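Local coordinates for protein monoacylglycerol lipase (Palaeococcus ferrophilus, PDB 6QE2) that hydrolyses monoacylglycerols to free fatty acid and glycerol, as a serine hydrolase of the alpha/beta-hydrolase fold, at residues R13-L18 and E75-K80; D47-G52 and V63-K68; I69-I74 and E98-K103; V93-E98 and F178-R183. All blocks are in the same frame, centred on the assembly; numbering follows the deposited sequence.

Contact 1. Residues R13-L18 and E75-K80; sequences RGWVVL and EELGEK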
loop_
_atom_site.group_PDB
_atom_site.type_symbol
_atom_site.label_atom_id
_atom_site.label_comp_id
_atom_site.label_asym_id
_atom_site.label_seq_id
_atom_site.Cartn_x
_atom_site.Cartn_y
_atom_site.Cartn_z
ATOM N N ARG A 13 20.977 7.900 0.068
ATOM C CA ARG A 13 20.159 8.329 1.206
ATOM C C ARG A 13 19.466 7.176 1.914
ATOM O O ARG A 13 18.688 7.405 2.841
ATOM C CB ARG A 13 19.093 9.293 0.738
ATOM C CG ARG A 13 19.590 10.568 0.201
ATOM C CD ARG A 13 18.419 11.506 0.135
ATOM N NE ARG A 13 18.888 12.836 -0.130
ATOM C CZ ARG A 13 19.173 13.733 0.799
ATOM N NH1 ARG A 13 18.959 13.474 2.072
ATOM N NH2 ARG A 13 19.647 14.918 0.428
ATOM N N GLY A 14 19.769 5.966 1.534
ATOM C CA GLY A 14 19.105 4.816 2.103
ATOM C C GLY A 14 18.179 4.175 1.088
ATOM O O GLY A 14 18.165 4.519 -0.098
ATOM N N TRP A 15 17.365 3.249 1.589
ATOM C CA TRP A 15 16.474 2.447 0.772
ATOM C C TRP A 15 15.018 2.789 1.053
ATOM O O TRP A 15 14.643 3.123 2.179
ATOM C CB TRP A 15 16.678 0.956 1.033
ATOM C CG TRP A 15 17.914 0.415 0.403
ATOM C CD1 TRP A 15 19.121 0.221 0.999
ATOM C CD2 TRP A 15 18.064 0.009 -0.960
ATOM N NE1 TRP A 15 20.018 -0.294 0.094
ATOM C CE2 TRP A 15 19.394 -0.433 -1.118
ATOM C CE3 TRP A 15 17.201 -0.034 -2.060
ATOM C CZ2 TRP A 15 19.881 -0.902 -2.332
ATOM C CZ3 TRP A 15 17.687 -0.501 -3.264
ATOM C CH2 TRP A 15 19.019 -0.925 -3.392
ATOM N N VAL A 16 14.193 2.621 0.033
ATOM C CA VAL A 16 12.759 2.759 0.172
ATOM C C VAL A 16 12.193 1.468 -0.399
ATOM O O VAL A 16 12.490 1.113 -1.522
ATOM C CB VAL A 16 12.164 3.940 -0.599
ATOM C CG1 VAL A 16 10.657 3.923 -0.468
ATOM C CG2 VAL A 16 12.695 5.248 -0.070
ATOM N N VAL A 17 11.422 0.751 0.403
ATOM C CA VAL A 17 10.797 -0.482 -0.041
ATOM C C VAL A 17 9.397 -0.133 -0.504
ATOM O O VAL A 17 8.635 0.456 0.232
ATOM C CB VAL A 17 10.718 -1.534 1.070
ATOM C CG1 VAL A 17 9.991 -2.762 0.567
ATOM C CG2 VAL A 17 12.106 -1.909 1.547
ATOM N N LEU A 18 9.084 -0.504 -1.734
ATOM C CA LEU A 18 7.796 -0.212 -2.329
ATOM C C LEU A 18 6.847 -1.393 -2.228
ATOM O O LEU A 18 7.170 -2.481 -2.656
ATOM C CB LEU A 18 7.980 0.170 -3.791
ATOM C CG LEU A 18 6.696 0.265 -4.603
ATOM C CD1 LEU A 18 6.088 1.638 -4.422
ATOM C CD2 LEU A 18 6.957 -0.009 -6.065
ATOM N N GLU A 75 16.427 -8.067 5.741
ATOM C CA GLU A 75 17.586 -8.927 5.994
ATOM C C GLU A 75 18.593 -8.850 4.851
ATOM O O GLU A 75 19.808 -8.806 5.083
ATOM C CB GLU A 75 17.146 -10.382 6.175
ATOM C CG GLU A 75 18.311 -11.313 6.547
ATOM C CD GLU A 75 17.894 -12.751 6.805
ATOM O OE1 GLU A 75 17.076 -13.014 7.711
ATOM O OE2 GLU A 75 18.429 -13.636 6.101
ATOM N N GLU A 76 18.104 -8.840 3.607
ATOM C CA GLU A 76 18.987 -8.750 2.449
ATOM C C GLU A 76 19.732 -7.423 2.412
ATOM O O GLU A 76 20.928 -7.378 2.098
ATOM C CB GLU A 76 18.176 -8.929 1.166
ATOM C CG GLU A 76 18.976 -8.727 -0.114
ATOM C CD GLU A 76 18.098 -8.739 -1.349
ATOM O OE1 GLU A 76 16.910 -9.116 -1.227
ATOM O OE2 GLU A 76 18.590 -8.377 -2.439
ATOM N N LEU A 77 19.036 -6.326 2.723
ATOM C CA LEU A 77 19.651 -5.008 2.639
ATOM C C LEU A 77 20.651 -4.768 3.758
ATOM O O LEU A 77 21.612 -4.010 3.572
ATOM C CB LEU A 77 18.575 -3.921 2.671
ATOM C CG LEU A 77 17.637 -3.879 1.464
ATOM C CD1 LEU A 77 16.563 -2.803 1.633
ATOM C CD2 LEU A 77 18.417 -3.691 0.176
ATOM N N GLY A 78 20.419 -5.358 4.921
ATOM C CA GLY A 78 21.334 -5.193 6.035
ATOM C C GLY A 78 21.221 -3.847 6.721
ATOM O O GLY A 78 22.068 -3.481 7.529
ATOM N N GLU A 79 20.133 -3.090 6.444
ATOM C CA GLU A 79 19.956 -1.785 7.063
ATOM C C GLU A 79 18.469 -1.484 7.112
ATOM O O GLU A 79 17.678 -2.177 6.469
ATOM C CB GLU A 79 20.728 -0.706 6.302
ATOM C CG GLU A 79 20.269 -0.514 4.898
ATOM C CD GLU A 79 21.109 0.537 4.180
ATOM O OE1 GLU A 79 22.263 0.231 3.837
ATOM O OE2 GLU A 79 20.606 1.688 3.962
ATOM N N LYS A 80 18.113 -0.468 7.923
ATOM C CA LYS A 80 16.707 -0.070 8.125
ATOM C C LYS A 80 16.242 0.738 6.924
ATOM O O LYS A 80 16.869 1.762 6.607
ATOM C CB LYS A 80 16.555 0.756 9.408
ATOM C CG LYS A 80 16.818 -0.051 10.666
ATOM C CD LYS A 80 16.747 0.745 11.952
ATOM C CE LYS A 80 17.044 -0.187 13.135
ATOM N NZ LYS A 80 16.637 0.378 14.438
HETATM O O HOH W 1 18.080 2.365 4.308
#

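Contact 2. Residues D47-G52 and V63-K68; sequences DWPGHG and VEEAMK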
loop_
_atom_site.group_PDB
_atom_site.type_symbol
_atom_site.label_atom_id
_atom_site.label_comp_id
_atom_site.label_asym_id
_atom_site.label_seq_id
_atom_site.Cartn_x
_atom_site.Cartn_y
_atom_site.Cartn_z
ATOM N N ASP A 47 6.807 -7.697 -6.554
ATOM C CA ASP A 47 5.405 -7.976 -6.816
ATOM C C ASP A 47 4.931 -9.029 -5.826
ATOM O O ASP A 47 5.604 -10.044 -5.623
ATOM C CB ASP A 47 5.195 -8.435 -8.262
ATOM C CG ASP A 47 5.336 -7.294 -9.264
ATOM O OD1 ASP A 47 5.504 -6.135 -8.828
ATOM O OD2 ASP A 47 5.271 -7.545 -10.486
ATOM N N TRP A 48 3.806 -8.751 -5.163
ATOM C CA TRP A 48 3.228 -9.692 -4.214
ATOM C C TRP A 48 3.010 -11.055 -4.856
ATOM O O TRP A 48 2.812 -11.143 -6.075
ATOM C CB TRP A 48 1.871 -9.209 -3.715
ATOM C CG TRP A 48 1.819 -8.043 -2.777
ATOM C CD1 TRP A 48 2.378 -6.806 -2.948
ATOM C CD2 TRP A 48 1.064 -7.975 -1.561
ATOM N NE1 TRP A 48 2.045 -5.988 -1.894
ATOM C CE2 TRP A 48 1.235 -6.680 -1.030
ATOM C CE3 TRP A 48 0.265 -8.889 -0.864
ATOM C CZ2 TRP A 48 0.643 -6.278 0.168
ATOM C CZ3 TRP A 48 -0.328 -8.486 0.323
ATOM C CH2 TRP A 48 -0.132 -7.193 0.830
ATOM N N PRO A 49 2.993 -12.124 -4.066
ATOM C CA PRO A 49 2.512 -13.411 -4.580
ATOM C C PRO A 49 1.140 -13.236 -5.217
ATOM O O PRO A 49 0.301 -12.478 -4.720
ATOM C CB PRO A 49 2.447 -14.290 -3.327
ATOM C CG PRO A 49 3.416 -13.664 -2.366
ATOM C CD PRO A 49 3.378 -12.189 -2.647
ATOM N N GLY A 50 0.928 -13.909 -6.346
ATOM C CA GLY A 50 -0.351 -13.788 -7.022
ATOM C C GLY A 50 -0.585 -12.453 -7.682
ATOM O O GLY A 50 -1.736 -12.097 -7.959
ATOM N N HIS A 51 0.478 -11.691 -7.934
ATOM C CA HIS A 51 0.374 -10.361 -8.510
ATOM C C HIS A 51 1.517 -10.139 -9.484
ATOM O O HIS A 51 2.605 -10.694 -9.314
ATOM C CB HIS A 51 0.428 -9.265 -7.440
ATOM C CG HIS A 51 -0.818 -9.157 -6.621
ATOM N ND1 HIS A 51 -1.112 -10.024 -5.591
ATOM C CD2 HIS A 51 -1.845 -8.279 -6.681
ATOM C CE1 HIS A 51 -2.269 -9.688 -5.054
ATOM N NE2 HIS A 51 -2.734 -8.629 -5.694
ATOM N N GLY A 52 1.251 -9.318 -10.497
ATOM C CA GLY A 52 2.299 -8.844 -11.391
ATOM C C GLY A 52 3.119 -9.963 -11.992
ATOM O O GLY A 52 2.585 -10.959 -12.499
ATOM N N VAL A 63 -1.681 -10.293 4.016
ATOM C CA VAL A 63 -0.905 -9.184 4.535
ATOM C C VAL A 63 0.284 -9.725 5.322
ATOM O O VAL A 63 1.370 -9.192 5.260
ATOM C CB VAL A 63 -1.744 -8.282 5.448
ATOM C CG1 VAL A 63 -0.848 -7.293 6.162
ATOM C CG2 VAL A 63 -2.818 -7.570 4.648
ATOM N N GLU A 64 0.052 -10.794 6.068
ATOM C CA GLU A 64 1.088 -11.462 6.827
ATOM C C GLU A 64 2.192 -11.992 5.905
ATOM O O GLU A 64 3.353 -11.922 6.230
ATOM C CB GLU A 64 0.472 -12.587 7.650
ATOM C CG GLU A 64 -0.448 -12.093 8.751
ATOM C CD GLU A 64 -1.863 -11.803 8.294
ATOM O OE1 GLU A 64 -2.187 -12.009 7.126
ATOM O OE2 GLU A 64 -2.664 -11.366 9.121
ATOM N N GLU A 65 1.818 -12.522 4.749
ATOM C CA GLU A 65 2.805 -13.006 3.806
ATOM C C GLU A 65 3.667 -11.843 3.309
ATOM O O GLU A 65 4.876 -11.946 3.257
ATOM C CB GLU A 65 2.135 -13.721 2.643
ATOM C CG GLU A 65 3.109 -14.302 1.645
ATOM C CD GLU A 65 2.477 -15.336 0.740
ATOM O OE1 GLU A 65 1.281 -15.216 0.436
ATOM O OE2 GLU A 65 3.196 -16.266 0.329
ATOM N N ALA A 66 3.031 -10.732 2.962
ATOM C CA ALA A 66 3.757 -9.559 2.502
ATOM C C ALA A 66 4.723 -9.035 3.563
ATOM O O ALA A 66 5.829 -8.642 3.247
ATOM C CB ALA A 66 2.802 -8.466 2.075
ATOM N N MET A 67 4.314 -9.047 4.825
ATOM C CA MET A 67 5.194 -8.584 5.895
ATOM C C MET A 67 6.420 -9.484 6.035
ATOM O O MET A 67 7.490 -9.009 6.333
ATOM C CB MET A 67 4.450 -8.434 7.211
ATOM C CG MET A 67 3.381 -7.365 7.166
ATOM S SD MET A 67 2.851 -6.847 8.795
ATOM C CE MET A 67 1.864 -8.237 9.318
ATOM N N LYS A 68 6.261 -10.785 5.806
ATOM C CA LYS A 68 7.391 -11.701 5.840
ATOM C C LYS A 68 8.325 -11.421 4.659
ATOM O O LYS A 68 9.524 -11.567 4.776
ATOM C CB LYS A 68 6.927 -13.153 5.844
ATOM C CG LYS A 68 6.444 -13.603 7.205
ATOM C CD LYS A 68 5.971 -15.040 7.202
ATOM C CE LYS A 68 5.438 -15.432 8.570
ATOM N NZ LYS A 68 4.069 -14.900 8.808
#

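Contact 3. Residues I69-I74 and E98-K103; sequences IIDSII and ETRPDK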
loop_
_atom_site.group_PDB
_atom_site.type_symbol
_atom_site.label_atom_id
_atom_site.label_comp_id
_atom_site.label_asym_id
_atom_site.label_seq_id
_atom_site.Cartn_x
_atom_site.Cartn_y
_atom_site.Cartn_z
ATOM N N ILE A 69 7.766 -11.022 3.523
ATOM C CA ILE A 69 8.565 -10.658 2.364
ATOM C C ILE A 69 9.391 -9.422 2.727
ATOM O O ILE A 69 10.571 -9.356 2.450
ATOM C CB ILE A 69 7.694 -10.394 1.128
ATOM C CG1 ILE A 69 7.140 -11.712 0.590
ATOM C CG2 ILE A 69 8.482 -9.686 0.043
ATOM C CD1 ILE A 69 5.974 -11.542 -0.351
ATOM N N ILE A 70 8.766 -8.463 3.400
ATOM C CA ILE A 70 9.469 -7.262 3.833
ATOM C C ILE A 70 10.594 -7.627 4.808
ATOM O O ILE A 70 11.669 -7.070 4.739
ATOM C CB ILE A 70 8.522 -6.223 4.452
ATOM C CG1 ILE A 70 7.525 -5.725 3.408
ATOM C CG2 ILE A 70 9.307 -5.060 5.027
ATOM C CD1 ILE A 70 6.351 -4.986 4.001
ATOM N N ASP A 71 10.341 -8.578 5.703
ATOM C CA ASP A 71 11.354 -9.065 6.630
ATOM C C ASP A 71 12.575 -9.520 5.842
ATOM O O ASP A 71 13.688 -9.153 6.149
ATOM C CB ASP A 71 10.842 -10.271 7.413
ATOM C CG ASP A 71 9.934 -9.900 8.553
ATOM O OD1 ASP A 71 9.952 -8.753 9.013
ATOM O OD2 ASP A 71 9.202 -10.791 9.004
ATOM N N SER A 72 12.340 -10.350 4.835
ATOM C CA SER A 72 13.389 -10.867 3.977
ATOM C C SER A 72 14.148 -9.761 3.253
ATOM O O SER A 72 15.351 -9.842 3.108
ATOM C CB SER A 72 12.818 -11.869 2.970
ATOM O OG SER A 72 12.279 -11.235 1.835
ATOM N N ILE A 73 13.441 -8.735 2.799
ATOM C CA ILE A 73 14.107 -7.637 2.108
ATOM C C ILE A 73 15.009 -6.873 3.067
ATOM O O ILE A 73 16.131 -6.493 2.711
ATOM C CB ILE A 73 13.060 -6.716 1.453
ATOM C CG1 ILE A 73 12.329 -7.457 0.328
ATOM C CG2 ILE A 73 13.717 -5.441 0.930
ATOM C CD1 ILE A 73 11.117 -6.702 -0.207
ATOM N N ILE A 74 14.536 -6.621 4.291
ATOM C CA ILE A 74 15.362 -5.910 5.265
ATOM C C ILE A 74 16.587 -6.745 5.641
ATOM O O ILE A 74 17.687 -6.208 5.820
ATOM C CB ILE A 74 14.519 -5.517 6.492
ATOM C CG1 ILE A 74 13.480 -4.464 6.095
ATOM C CG2 ILE A 74 15.392 -4.976 7.617
ATOM C CD1 ILE A 74 12.537 -4.087 7.211
ATOM N N GLU A 98 3.905 -1.419 12.922
ATOM C CA GLU A 98 3.357 -1.778 14.221
ATOM C C GLU A 98 3.981 -3.053 14.774
ATOM O O GLU A 98 4.225 -3.153 15.981
ATOM C CB GLU A 98 1.844 -1.935 14.105
ATOM C CG GLU A 98 1.153 -0.600 13.997
ATOM C CD GLU A 98 -0.305 -0.692 13.630
ATOM O OE1 GLU A 98 -0.786 -1.793 13.299
ATOM O OE2 GLU A 98 -0.974 0.357 13.672
ATOM N N THR A 99 4.250 -4.035 13.913
ATOM C CA THR A 99 4.699 -5.347 14.367
ATOM C C THR A 99 6.209 -5.545 14.301
ATOM O O THR A 99 6.722 -6.451 14.967
ATOM C CB THR A 99 4.014 -6.443 13.549
ATOM O OG1 THR A 99 4.305 -6.246 12.164
ATOM C CG2 THR A 99 2.496 -6.399 13.760
ATOM N N ARG A 100 6.922 -4.749 13.504
ATOM C CA ARG A 100 8.385 -4.696 13.504
ATOM C C ARG A 100 8.821 -3.252 13.750
ATOM O O ARG A 100 9.490 -2.644 12.906
ATOM C CB ARG A 100 8.957 -5.210 12.184
ATOM C CG ARG A 100 8.826 -6.712 11.939
ATOM C CD ARG A 100 7.420 -7.125 11.463
ATOM N NE ARG A 100 7.449 -8.385 10.713
ATOM C CZ ARG A 100 6.386 -9.162 10.499
ATOM N NH1 ARG A 100 5.194 -8.817 10.976
ATOM N NH2 ARG A 100 6.514 -10.289 9.803
ATOM N N PRO A 101 8.467 -2.678 14.907
ATOM C CA PRO A 101 8.539 -1.212 15.051
ATOM C C PRO A 101 9.935 -0.638 14.934
ATOM O O PRO A 101 10.077 0.525 14.530
ATOM C CB PRO A 101 7.957 -0.961 16.452
ATOM C CG PRO A 101 7.329 -2.238 16.874
ATOM C CD PRO A 101 8.009 -3.334 16.144
ATOM N N ASP A 102 10.945 -1.388 15.336
ATOM C CA ASP A 102 12.306 -0.878 15.333
ATOM C C ASP A 102 13.124 -1.197 14.093
ATOM O O ASP A 102 14.300 -0.894 14.050
ATOM C CB ASP A 102 13.050 -1.387 16.572
ATOM C CG ASP A 102 12.338 -1.043 17.868
ATOM O OD1 ASP A 102 11.844 0.085 17.997
ATOM O OD2 ASP A 102 12.278 -1.897 18.764
ATOM N N LYS A 103 12.495 -1.784 13.085
ATOM C CA LYS A 103 13.197 -2.181 11.872
ATOM C C LYS A 103 13.171 -1.216 10.682
ATOM O O LYS A 103 13.792 -1.486 9.669
ATOM C CB LYS A 103 12.691 -3.550 11.420
ATOM C CG LYS A 103 13.063 -4.678 12.355
ATOM C CD LYS A 103 12.533 -6.013 11.858
ATOM C CE LYS A 103 13.271 -6.508 10.628
ATOM N NZ LYS A 103 14.699 -6.796 10.938
HETATM O O HOH W 2 14.420 -8.814 8.872
#

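Contact 4. Residues V93-E98 and F178-R183; sequences VIRYAE and FDNMER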
loop_
_atom_site.group_PDB
_atom_site.type_symbol
_atom_site.label_atom_id
_atom_site.label_comp_id
_atom_site.label_asym_id
_atom_site.label_seq_id
_atom_site.Cartn_x
_atom_site.Cartn_y
_atom_site.Cartn_z
ATOM N N VAL A 93 2.203 -1.646 5.144
ATOM C CA VAL A 93 3.370 -0.981 5.719
ATOM C C VAL A 93 3.042 -0.400 7.094
ATOM O O VAL A 93 3.909 -0.345 7.974
ATOM C CB VAL A 93 3.930 0.083 4.751
ATOM C CG1 VAL A 93 4.421 -0.590 3.486
ATOM C CG2 VAL A 93 2.888 1.148 4.415
ATOM N N ILE A 94 1.793 0.004 7.323
ATOM C CA ILE A 94 1.392 0.414 8.663
ATOM C C ILE A 94 1.464 -0.772 9.622
ATOM O O ILE A 94 1.979 -0.658 10.741
ATOM C CB ILE A 94 -0.012 1.042 8.625
ATOM C CG1 ILE A 94 0.056 2.393 7.909
ATOM C CG2 ILE A 94 -0.571 1.195 10.035
ATOM C CD1 ILE A 94 -1.288 2.949 7.505
ATOM N N ARG A 95 0.955 -1.934 9.201
ATOM C CA ARG A 95 1.038 -3.116 10.053
ATOM C C ARG A 95 2.483 -3.530 10.290
ATOM O O ARG A 95 2.821 -4.006 11.379
ATOM C CB ARG A 95 0.243 -4.268 9.444
ATOM C CG ARG A 95 -1.267 -4.041 9.453
ATOM C CD ARG A 95 -1.869 -4.147 10.866
ATOM N NE ARG A 95 -1.654 -5.474 11.443
ATOM C CZ ARG A 95 -1.176 -5.698 12.664
ATOM N NH1 ARG A 95 -0.879 -4.679 13.463
ATOM N NH2 ARG A 95 -1.009 -6.944 13.096
ATOM N N TYR A 96 3.350 -3.340 9.294
ATOM C CA TYR A 96 4.762 -3.632 9.499
ATOM C C TYR A 96 5.369 -2.681 10.524
ATOM O O TYR A 96 6.122 -3.110 11.408
ATOM C CB TYR A 96 5.520 -3.554 8.177
ATOM C CG TYR A 96 6.852 -4.263 8.266
ATOM C CD1 TYR A 96 6.957 -5.617 7.973
ATOM C CD2 TYR A 96 7.994 -3.595 8.694
ATOM C CE1 TYR A 96 8.162 -6.286 8.077
ATOM C CE2 TYR A 96 9.212 -4.259 8.793
ATOM C CZ TYR A 96 9.284 -5.603 8.488
ATOM O OH TYR A 96 10.484 -6.275 8.590
ATOM N N ALA A 97 5.042 -1.388 10.429
ATOM C CA ALA A 97 5.534 -0.419 11.401
ATOM C C ALA A 97 5.031 -0.712 12.805
ATOM O O ALA A 97 5.679 -0.320 13.782
ATOM C CB ALA A 97 5.134 0.997 10.977
ATOM N N GLU A 98 3.905 -1.419 12.922
ATOM C CA GLU A 98 3.357 -1.778 14.221
ATOM C C GLU A 98 3.981 -3.053 14.774
ATOM O O GLU A 98 4.225 -3.153 15.981
ATOM C CB GLU A 98 1.844 -1.935 14.105
ATOM C CG GLU A 98 1.153 -0.600 13.997
ATOM C CD GLU A 98 -0.305 -0.692 13.630
ATOM O OE1 GLU A 98 -0.786 -1.793 13.299
ATOM O OE2 GLU A 98 -0.974 0.357 13.672
ATOM N N PHE A 178 -9.484 -7.531 6.075
ATOM C CA PHE A 178 -10.397 -6.939 7.055
ATOM C C PHE A 178 -9.876 -7.116 8.468
ATOM O O PHE A 178 -10.044 -6.231 9.310
ATOM C CB PHE A 178 -11.803 -7.550 6.887
ATOM C CG PHE A 178 -12.418 -7.163 5.580
ATOM C CD1 PHE A 178 -12.612 -5.808 5.277
ATOM C CD2 PHE A 178 -12.746 -8.137 4.654
ATOM C CE1 PHE A 178 -13.143 -5.414 4.032
ATOM C CE2 PHE A 178 -13.273 -7.772 3.421
ATOM C CZ PHE A 178 -13.452 -6.427 3.091
ATOM N N ASP A 179 -9.238 -8.259 8.736
ATOM C CA ASP A 179 -8.626 -8.460 10.039
ATOM C C ASP A 179 -7.516 -7.446 10.278
ATOM O O ASP A 179 -7.413 -6.882 11.366
ATOM C CB ASP A 179 -8.054 -9.867 10.156
ATOM C CG ASP A 179 -7.408 -10.125 11.514
ATOM O OD1 ASP A 179 -8.072 -9.945 12.556
ATOM O OD2 ASP A 179 -6.237 -10.542 11.547
ATOM N N ASN A 180 -6.654 -7.241 9.283
ATOM C CA ASN A 180 -5.563 -6.300 9.520
ATOM C C ASN A 180 -6.043 -4.843 9.552
ATOM O O ASN A 180 -5.397 -4.010 10.205
ATOM C CB ASN A 180 -4.456 -6.523 8.506
ATOM C CG ASN A 180 -3.628 -7.662 8.890
ATOM O OD1 ASN A 180 -2.750 -7.539 9.771
ATOM N ND2 ASN A 180 -3.893 -8.820 8.262
ATOM N N MET A 181 -7.145 -4.505 8.876
ATOM C CA MET A 181 -7.699 -3.156 9.015
ATOM C C MET A 181 -8.028 -2.857 10.472
ATOM O O MET A 181 -7.700 -1.785 10.995
ATOM C CB MET A 181 -8.939 -3.030 8.135
ATOM C CG MET A 181 -9.637 -1.731 8.276
ATOM S SD MET A 181 -11.105 -1.685 7.217
ATOM C CE MET A 181 -10.268 -1.788 5.620
ATOM N N GLU A 182 -8.693 -3.803 11.150
ATOM C CA GLU A 182 -8.991 -3.640 12.567
ATOM C C GLU A 182 -7.721 -3.527 13.401
ATOM O O GLU A 182 -7.609 -2.647 14.266
ATOM C CB GLU A 182 -9.819 -4.828 13.046
ATOM C CG GLU A 182 -11.240 -4.810 12.523
ATOM C CD GLU A 182 -12.099 -5.858 13.211
ATOM O OE1 GLU A 182 -13.278 -5.562 13.517
ATOM O OE2 GLU A 182 -11.588 -6.975 13.453
ATOM N N ARG A 183 -6.758 -4.429 13.164
ATOM C CA ARG A 183 -5.563 -4.442 13.993
ATOM C C ARG A 183 -4.741 -3.179 13.780
ATOM O O ARG A 183 -4.042 -2.742 14.702
ATOM C CB ARG A 183 -4.723 -5.672 13.700
ATOM C CG ARG A 183 -5.445 -6.939 14.108
ATOM C CD ARG A 183 -4.496 -8.082 13.799
ATOM N NE ARG A 183 -5.090 -9.364 14.138
ATOM C CZ ARG A 183 -4.601 -10.537 13.742
ATOM N NH1 ARG A 183 -3.524 -10.593 12.952
ATOM N NH2 ARG A 183 -5.216 -11.658 14.103
HETATM O O HOH W 3 -1.327 -9.257 11.379
#

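Contact 1. Residues R13-L18 and E75-K80
W15, on the strand that runs on through V16 and V17, packs against L77 at the end of a helix, the nearest CA pair being W15 and K80 at 7.8 Å, just after the chain has turned at G78, whose positive phi suits glycine. L77 lays both methyls on one face of the W15 indole, which is swung toward the helix end by a CG anti to the carbonyl carbon (chi1 -76°): CD2 sits over the five-membered ring, 3.7 Å from its centroid in a CH-pi contact, while CD1 lies nearer CG and CB. E79 comes from another direction, its carboxylate reaching the ring edge at CD1 with a plane turned 80° from the indole. In the alpha/beta-hydrolase fold this is the crossover from helix 63-77 back into the central sheet, where W15 pairs with F82 of strand 82-86. A water joins the two segments, accepting from W15 N at 2.9 Å and donating to E79 OE2 and to K80 O. A valine in place of W15 would probably leave the L77 methyls without a flat surface and open a gap beneath the helix end. At G14 the backbone angles would jam a CB against the preceding carbonyl oxygen.

Contact 2. Residues D47-G52 and V63-K68
W48 turns its indole onto A66 of helix 63-77, the two CA atoms 6.7 Å apart, from a loop that follows strand 42-46 of the alpha/beta-hydrolase sheet and leads toward that helix. With CG beside the backbone N (chi1 -72°), the ring presents a face to A66 CB, which stands 3.5 Å from the centroid of the six-membered ring in a CH-pi contact. The closest ring atom is CH2, 3.4 Å from that methyl, and a small alanine lets the indole come so near the helix backbone. W48 also touches the probable nucleophile elbow. Were it replaced by a serine, A66 CB would probably lose the ring face it rests on, and the turn much of its hold on the helix. P49 follows with its ring against E65: P49 CG is 3.7 Å from E65 CD, ring and carboxylate lying alongside in opposing senses, while E65 OE1 is hydrogen-bonded to T61. G50 has positive phi, as glycine readily does in a type II turn, here running from W48 to H51. The imidazole of H51 braces this turn, ND1 donating to P49 O at 3.0 Å with an almost straight 170° angle. Across the contact no hydrogen bond forms; the loop is held to the helix by the CH-pi contact of A66 with W48 and by van der Waals contact of P49 with the E65 carboxylate.

Contact 3. Residues I69-I74 and E98-K103
D71 and R100 meet at about a right angle, the arginine offering NE and NH2 along one edge to the two carboxylate oxygens. R100 NE donates to D71 OD1 at 3.0 Å and R100 NH2 to D71 OD2 at 2.8 Å, both on the syn side. The two flat groups are turned 35° against each other, so the bidentate salt bridge is twisted: OD2 lies almost in the guanidinium plane, yet NH2 stands 33° out of the plane of the carboxylate. A bend in the R100 chain at chi2 (79°) brings its nitrogen edge round to the aspartate, and the remaining terminal nitrogen, NH1, donates to T99 OG1 at 3.0 Å, which further fixes the rotation of the group. D71 OD1 is also hydrogen-bonded to the hydroxyl of Y96, and this triple hold is likely to favour the charged form of the aspartate. K103 curls at chi3 and chi4 and crosses I74 obliquely, placing NZ 3.8 Å from I74 CG2; a water links that NZ to D71 O. A long, flexible lysine thus suits this partly exposed place, its CE and NZ against the isoleucine and its ammonium wetted. The contact ties the middle of helix 63-77 to the type I turn R100-K103 that follows helix 88-99, with Y96 between them and the inner face of helix 63-77, at I73, resting on strand 42-46.

Contact 4. Residues V93-E98 and F178-R183
R95 and N180 form the hydrogen bond of this contact: R95 NE donates to N180 OD1 at 2.9 Å and 165°, reaching a lone pair in the plane of the amide carbonyl. Guanidinium and amide are nearly coplanar, and a water in the arginine plane adds a second route, accepting from R95 NH2 and from R183 NH1 and donating to N180 OD1. The asparagine suits its place by offering both kinds of polar atom, since its ND2 donates to S176 O and to E64 of helix 63-77. R95 NH1 is salt-bridged to E98 OE1 at 2.9 Å and also to E187, so the edge of the guanidinium is bonded at all three nitrogens. Bends at chi2 (-72°) and chi3 fold the R95 chain so that this edge can face both helices. R183 NH1 comes within 4.4 Å of R95 NH2, a like-charge approach probably eased by the shared water and by the ion pair of R183 with D179. Van der Waals contact comes from R183 CB, which sits over the centre of the R95 guanidinium face, 3.7 Å from CZ. Segments 93-98 and 178-183 cross at 53°, their axes 10.2 Å apart; the first lies on helix 88-99, which follows the putative nucleophile elbow of the alpha/beta-hydrolase core, the second on helix 171-186, in the region inserted between core strands 106-110 and 195-200, as the cap is in relatives.

Helix 63-77 is common to contacts 1, 2 and 3, which hold its C-terminal end, its first turns and its middle in that order, while contact 4 leaves it for helices 88-99 and 171-186. Contacts 2 and 4 are buried, 14 Å apart between centres; contacts 1 and 3 are partly buried and touch each other, as K80 NZ lies 2.7 Å from D102 O. Burial does not decide the chemistry: contact 2 has no hydrogen bond across it and rests on CH-pi and van der Waals contact, contact 4 is a network of arginine bonds. Nearer the surface, contact 1 rests on an indole face and one water, contact 3 on a salt bridge. Y96 of contact 4 reaches D71 of contact 3.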